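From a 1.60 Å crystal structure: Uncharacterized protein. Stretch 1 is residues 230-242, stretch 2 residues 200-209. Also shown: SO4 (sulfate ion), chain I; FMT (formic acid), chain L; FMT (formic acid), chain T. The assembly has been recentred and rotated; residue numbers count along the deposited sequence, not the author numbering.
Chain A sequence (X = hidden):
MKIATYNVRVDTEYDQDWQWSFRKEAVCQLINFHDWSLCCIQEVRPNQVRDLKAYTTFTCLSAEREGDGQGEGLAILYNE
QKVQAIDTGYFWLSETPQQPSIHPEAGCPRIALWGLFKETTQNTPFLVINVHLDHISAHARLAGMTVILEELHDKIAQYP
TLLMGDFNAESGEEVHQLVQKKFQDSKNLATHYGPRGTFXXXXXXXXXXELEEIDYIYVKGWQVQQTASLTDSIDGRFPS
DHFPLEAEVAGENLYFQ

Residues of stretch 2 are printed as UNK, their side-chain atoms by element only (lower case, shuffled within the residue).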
# COMPACT_ATOMS: atom_id res chain seq x y z
N LEU A 230 -2.01 7.67 0.84
CA LEU A 230 -2.27 6.47 0.04
C LEU A 230 -3.16 6.79 -1.17
O LEU A 230 -4.28 7.25 -1.01
CB LEU A 230 -2.93 5.40 0.92
CG LEU A 230 -2.12 5.07 2.18
CD1 LEU A 230 -2.86 4.06 3.05
CD2 LEU A 230 -0.73 4.53 1.80
N THR A 231 -2.64 6.55 -2.37
CA THR A 231 -3.34 6.95 -3.60
C THR A 231 -4.12 5.81 -4.26
O THR A 231 -4.41 5.86 -5.46
CB THR A 231 -2.36 7.58 -4.63
OG1 THR A 231 -1.38 6.62 -5.02
CG2 THR A 231 -1.65 8.81 -4.02
N ASP A 232 -4.47 4.80 -3.47
CA ASP A 232 -5.28 3.68 -3.96
C ASP A 232 -6.46 4.19 -4.78
O ASP A 232 -7.16 5.13 -4.38
CB ASP A 232 -5.85 2.87 -2.79
CG ASP A 232 -4.79 2.32 -1.87
OD1 ASP A 232 -3.78 3.03 -1.61
OD2 ASP A 232 -4.97 1.19 -1.39
N SER A 233 -6.71 3.54 -5.91
CA SER A 233 -7.82 3.94 -6.75
C SER A 233 -8.69 2.73 -7.05
O SER A 233 -8.31 1.60 -6.78
CB SER A 233 -7.32 4.55 -8.07
OG SER A 233 -6.48 3.64 -8.76
N ILE A 234 -9.87 3.00 -7.59
CA ILE A 234 -10.76 1.96 -8.06
C ILE A 234 -11.15 2.31 -9.49
O ILE A 234 -12.00 3.16 -9.73
CB ILE A 234 -12.00 1.82 -7.13
CG1 ILE A 234 -13.06 0.92 -7.75
CG2 ILE A 234 -12.57 3.19 -6.75
CD1 ILE A 234 -12.56 -0.48 -8.05
N ASP A 235 -10.47 1.69 -10.45
CA ASP A 235 -10.73 1.91 -11.88
C ASP A 235 -11.01 3.37 -12.28
O ASP A 235 -12.07 3.70 -12.80
CB ASP A 235 -11.88 1.00 -12.35
CG ASP A 235 -11.94 0.84 -13.86
OD1 ASP A 235 -12.91 0.22 -14.34
OD2 ASP A 235 -11.04 1.33 -14.58
N GLY A 236 -10.04 4.24 -12.02
CA GLY A 236 -10.10 5.61 -12.51
C GLY A 236 -10.85 6.56 -11.60
O GLY A 236 -11.14 7.69 -11.99
N ARG A 237 -11.16 6.10 -10.39
CA ARG A 237 -11.79 6.95 -9.38
C ARG A 237 -11.10 6.71 -8.06
O ARG A 237 -10.43 5.69 -7.89
CB ARG A 237 -13.27 6.60 -9.24
CG ARG A 237 -14.09 6.91 -10.46
CD ARG A 237 -15.56 6.58 -10.26
NE ARG A 237 -16.37 7.16 -11.33
CZ ARG A 237 -17.69 7.10 -11.39
NH1 ARG A 237 -18.38 6.49 -10.43
NH2 ARG A 237 -18.33 7.65 -12.41
N PHE A 238 -11.26 7.64 -7.12
CA PHE A 238 -10.74 7.43 -5.78
C PHE A 238 -11.91 7.03 -4.90
O PHE A 238 -13.02 7.54 -5.09
CB PHE A 238 -10.08 8.69 -5.25
CG PHE A 238 -8.80 9.05 -5.96
CD1 PHE A 238 -7.76 8.14 -6.06
CD2 PHE A 238 -8.63 10.32 -6.50
CE1 PHE A 238 -6.57 8.48 -6.72
CE2 PHE A 238 -7.45 10.67 -7.15
CZ PHE A 238 -6.42 9.76 -7.25
N PRO A 239 -11.68 6.12 -3.95
CA PRO A 239 -12.77 5.64 -3.09
C PRO A 239 -13.35 6.75 -2.22
O PRO A 239 -14.51 6.66 -1.86
CB PRO A 239 -12.09 4.56 -2.23
CG PRO A 239 -10.87 4.15 -3.01
CD PRO A 239 -10.41 5.42 -3.68
N SER A 240 -12.56 7.76 -1.87
CA SER A 240 -13.04 8.94 -1.16
C SER A 240 -12.44 10.17 -1.83
O SER A 240 -11.53 10.02 -2.67
CB SER A 240 -12.62 8.92 0.31
OG SER A 240 -13.05 10.12 0.96
N ASP A 241 -12.93 11.36 -1.49
CA ASP A 241 -12.32 12.59 -2.01
C ASP A 241 -11.11 13.03 -1.20
O ASP A 241 -10.47 14.04 -1.51
CB ASP A 241 -13.34 13.73 -2.21
CG ASP A 241 -14.11 14.09 -0.94
OD1 ASP A 241 -13.94 13.43 0.11
OD2 ASP A 241 -14.92 15.04 -1.01
N HIS A 242 -10.79 12.26 -0.15
CA HIS A 242 -9.50 12.37 0.53
C HIS A 242 -8.70 11.09 0.30
O HIS A 242 -9.27 10.02 0.15
CB HIS A 242 -9.68 12.47 2.05
CG HIS A 242 -10.40 13.69 2.51
ND1 HIS A 242 -9.85 14.59 3.39
CD2 HIS A 242 -11.66 14.12 2.26
CE1 HIS A 242 -10.72 15.55 3.64
NE2 HIS A 242 -11.83 15.28 2.98
N UNK A 200 -8.36 15.56 -2.86
CA UNK A 200 -8.36 15.64 -4.32
C UNK A 200 -9.74 15.90 -4.93
O UNK A 200 -9.87 16.00 -6.15
c UNK A 200 -7.68 13.12 -4.11
n UNK A 200 -9.09 11.42 -3.09
c UNK A 200 -9.04 12.46 -3.92
c UNK A 200 -7.72 14.38 -4.97
o UNK A 200 -10.04 12.86 -4.54
N UNK A 201 -10.77 16.02 -4.09
CA UNK A 201 -12.10 16.37 -4.58
C UNK A 201 -12.66 15.37 -5.60
O UNK A 201 -13.44 15.74 -6.48
c UNK A 201 -13.43 18.41 -5.29
c UNK A 201 -12.06 17.78 -5.20
o UNK A 201 -14.27 18.23 -4.41
n UNK A 201 -13.66 19.16 -6.37
N UNK A 202 -12.26 14.10 -5.47
CA UNK A 202 -12.66 13.02 -6.39
C UNK A 202 -12.11 13.19 -7.80
O UNK A 202 -12.59 12.55 -8.73
c UNK A 202 -14.18 12.86 -6.47
c UNK A 202 -15.99 10.67 -3.24
c UNK A 202 -15.93 12.58 -4.68
c UNK A 202 -14.86 10.15 -3.88
c UNK A 202 -14.80 12.09 -5.33
c UNK A 202 -16.52 11.88 -3.65
c UNK A 202 -14.28 10.87 -4.92
N UNK A 203 -11.10 14.04 -7.96
CA UNK A 203 -10.50 14.25 -9.28
C UNK A 203 -9.27 13.35 -9.44
O UNK A 203 -8.21 13.64 -8.88
c UNK A 203 -10.12 15.70 -9.49
o UNK A 203 -11.25 16.53 -9.21
c UNK A 203 -9.67 15.92 -10.94
N UNK A 204 -9.44 12.26 -10.18
CA UNK A 204 -8.40 11.25 -10.35
C UNK A 204 -7.11 11.85 -10.92
O UNK A 204 -6.01 11.44 -10.56
c UNK A 204 -8.94 10.13 -11.25
c UNK A 204 -7.47 8.77 -12.79
c UNK A 204 -7.97 8.99 -11.52
c UNK A 204 -6.71 7.08 -10.75
c UNK A 204 -6.22 6.89 -12.02
c UNK A 204 -7.59 8.12 -10.51
o UNK A 204 -5.35 5.85 -12.27
c UNK A 204 -6.59 7.73 -13.05
N UNK A 205 -7.25 12.82 -11.81
CA UNK A 205 -6.08 13.42 -12.46
C UNK A 205 -5.60 14.72 -11.81
O UNK A 205 -4.83 15.47 -12.41
c UNK A 205 -6.35 13.70 -13.96
o UNK A 205 -7.44 14.62 -14.09
c UNK A 205 -6.69 12.41 -14.68
N UNK A 206 -6.03 14.97 -10.58
CA UNK A 206 -5.64 16.19 -9.87
C UNK A 206 -4.13 16.22 -9.69
O UNK A 206 -3.56 15.30 -9.13
c UNK A 206 -6.50 18.62 -7.86
c UNK A 206 -8.00 18.51 -7.67
c UNK A 206 -5.81 17.31 -7.58
c UNK A 206 -6.32 16.22 -8.50
n UNK A 206 -8.68 19.81 -7.93
N UNK A 207 -3.47 17.28 -10.19
CA UNK A 207 -2.02 17.44 -9.99
C UNK A 207 -1.68 17.52 -8.50
O UNK A 207 -2.40 18.15 -7.73
c UNK A 207 -2.79 18.91 -11.72
c UNK A 207 -4.02 18.34 -11.06
c UNK A 207 -1.71 18.78 -10.67
N UNK A 208 -0.59 16.87 -8.10
CA UNK A 208 -0.26 16.81 -6.69
C UNK A 208 -0.06 18.19 -6.06
O UNK A 208 -0.42 18.41 -4.90
n UNK A 208 -0.58 12.53 -6.91
c UNK A 208 1.39 13.31 -6.18
c UNK A 208 3.19 11.90 -5.43
c UNK A 208 2.41 10.77 -5.68
c UNK A 208 0.94 15.89 -6.46
c UNK A 208 -0.62 13.90 -6.98
c UNK A 208 0.64 12.14 -6.42
c UNK A 208 2.69 13.18 -5.68
c UNK A 208 0.57 14.43 -6.54
c UNK A 208 1.14 10.86 -6.17
N UNK A 209 0.48 19.13 -6.83
CA UNK A 209 0.69 20.48 -6.31
C UNK A 209 -0.64 21.16 -5.98
O UNK A 209 -0.68 22.12 -5.21
c UNK A 209 1.48 21.31 -7.31
S SO4 I . -11.16 12.98 -13.36
O1 SO4 I . -11.42 12.13 -14.51
O2 SO4 I . -11.65 12.32 -12.14
O3 SO4 I . -9.73 13.25 -13.27
O4 SO4 I . -11.87 14.25 -13.53
C FMT L . -6.38 -0.33 -5.31
O1 FMT L . -7.39 -0.88 -5.75
O2 FMT L . -5.71 0.52 -5.91
C FMT T . 2.25 6.72 -4.28
O1 FMT T . 3.04 7.66 -4.30
O2 FMT T . 1.14 6.72 -4.83
O HOH W 1 -15.86 16.26 -3.22
O HOH W 2 -12.92 9.84 -8.11
O HOH W 3 -7.30 3.41 -11.39

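Position 200 carries three carbons in a row, the third bearing one oxygen and one nitrogen, which makes the group an amide; its nitrogen donates to Ser-240 O at 2.8 Å, and the N-H...O angle of 180° makes the bond straight. The residue is Gln-200. Its terminal carbon CD also packs 3.4 Å from Phe-238 CD2, and its backbone N donates to Asp-241 O at 2.9 Å.

Position 201 has two carbons, the second carrying an oxygen and a nitrogen: the same amide on a chain one carbon shorter, which is Asn-201. CA-to-CB points away from stretch 1, yet OD1 accepts from water 1 at 2.8 Å, and the same water donates to Asp-241 OD2 at 2.7 Å. Backbone N of Asn-201 shares Asp-241 O, at 3.3 Å.

Position 202 shows one carbon followed by a six-carbon ring without a heteroatom, which is Phe-202. One face of the ring receives Asp-241 CB, 3.8 Å from the ring centroid and nearly on its normal, while Phe-238 O approaches the edge, 3.4 Å from CE2. Backbone N of Phe-202 donates to Gln-200 OE1 at 2.7 Å, so both ends of that amide are engaged.

At position 203 a single carbon branches to one oxygen and one carbon, the pattern of Thr-203. The CA-to-CB bond points away from stretch 1, but backbone O meets the edge of the Phe-238 ring, 3.5 Å from Phe-238 CE2. Backbone N donates to Gln-200 O at 2.9 Å, closing a type I' turn.

Position 204 has one carbon, a six-carbon ring and a terminal oxygen: Tyr-204. Gly-236 CA sits 3.9 Å from the ring centroid, directly over the face, and the ring meets that of Phe-238 obliquely, with CD1 3.8 Å from Phe-238 CZ. Its OH accepts from water 3 at 3.2 Å, a water that also takes the proton of Gly-236 N at 2.9 Å.

Position 205 repeats the carbon bearing one oxygen and one carbon and makes no contact with stretch 1; it is Thr-205, whose OG1 donates to sulfate O3 at 2.8 Å. Four carbons in a row ending in nitrogen mark position 206 as Lys-206; its end leads away. At 207 three carbons close onto the backbone nitrogen, giving Pro-207, out of reach.

Position 208 carries one carbon and fused five- and six-membered rings with one nitrogen, hence Trp-208; CZ2 lies 4.1 Å from Thr-231 CG2. Position 209 has a lone side-chain carbon, Ala-209, far from stretch 1.

Stretch 1 has no regular helix or strand, and stretch 2 is loop and turn until a 3-10 segment begins at Trp-208. Polar anchoring is concentrated at Gln-200 and Asn-201, which reach the carbonyls of Ser-240 and Asp-241. Beyond it, the Phe-202 and Tyr-204 rings cover Asp-241 and Gly-236, with Phe-238 packed against Gln-200 and Tyr-204. Water 2 adds a bridge, donating to Phe-202 O at 2.8 Å and accepting from Phe-238 N at 2.9 Å.

Stretch 2, residues 200-209: QNFTYTKPWA
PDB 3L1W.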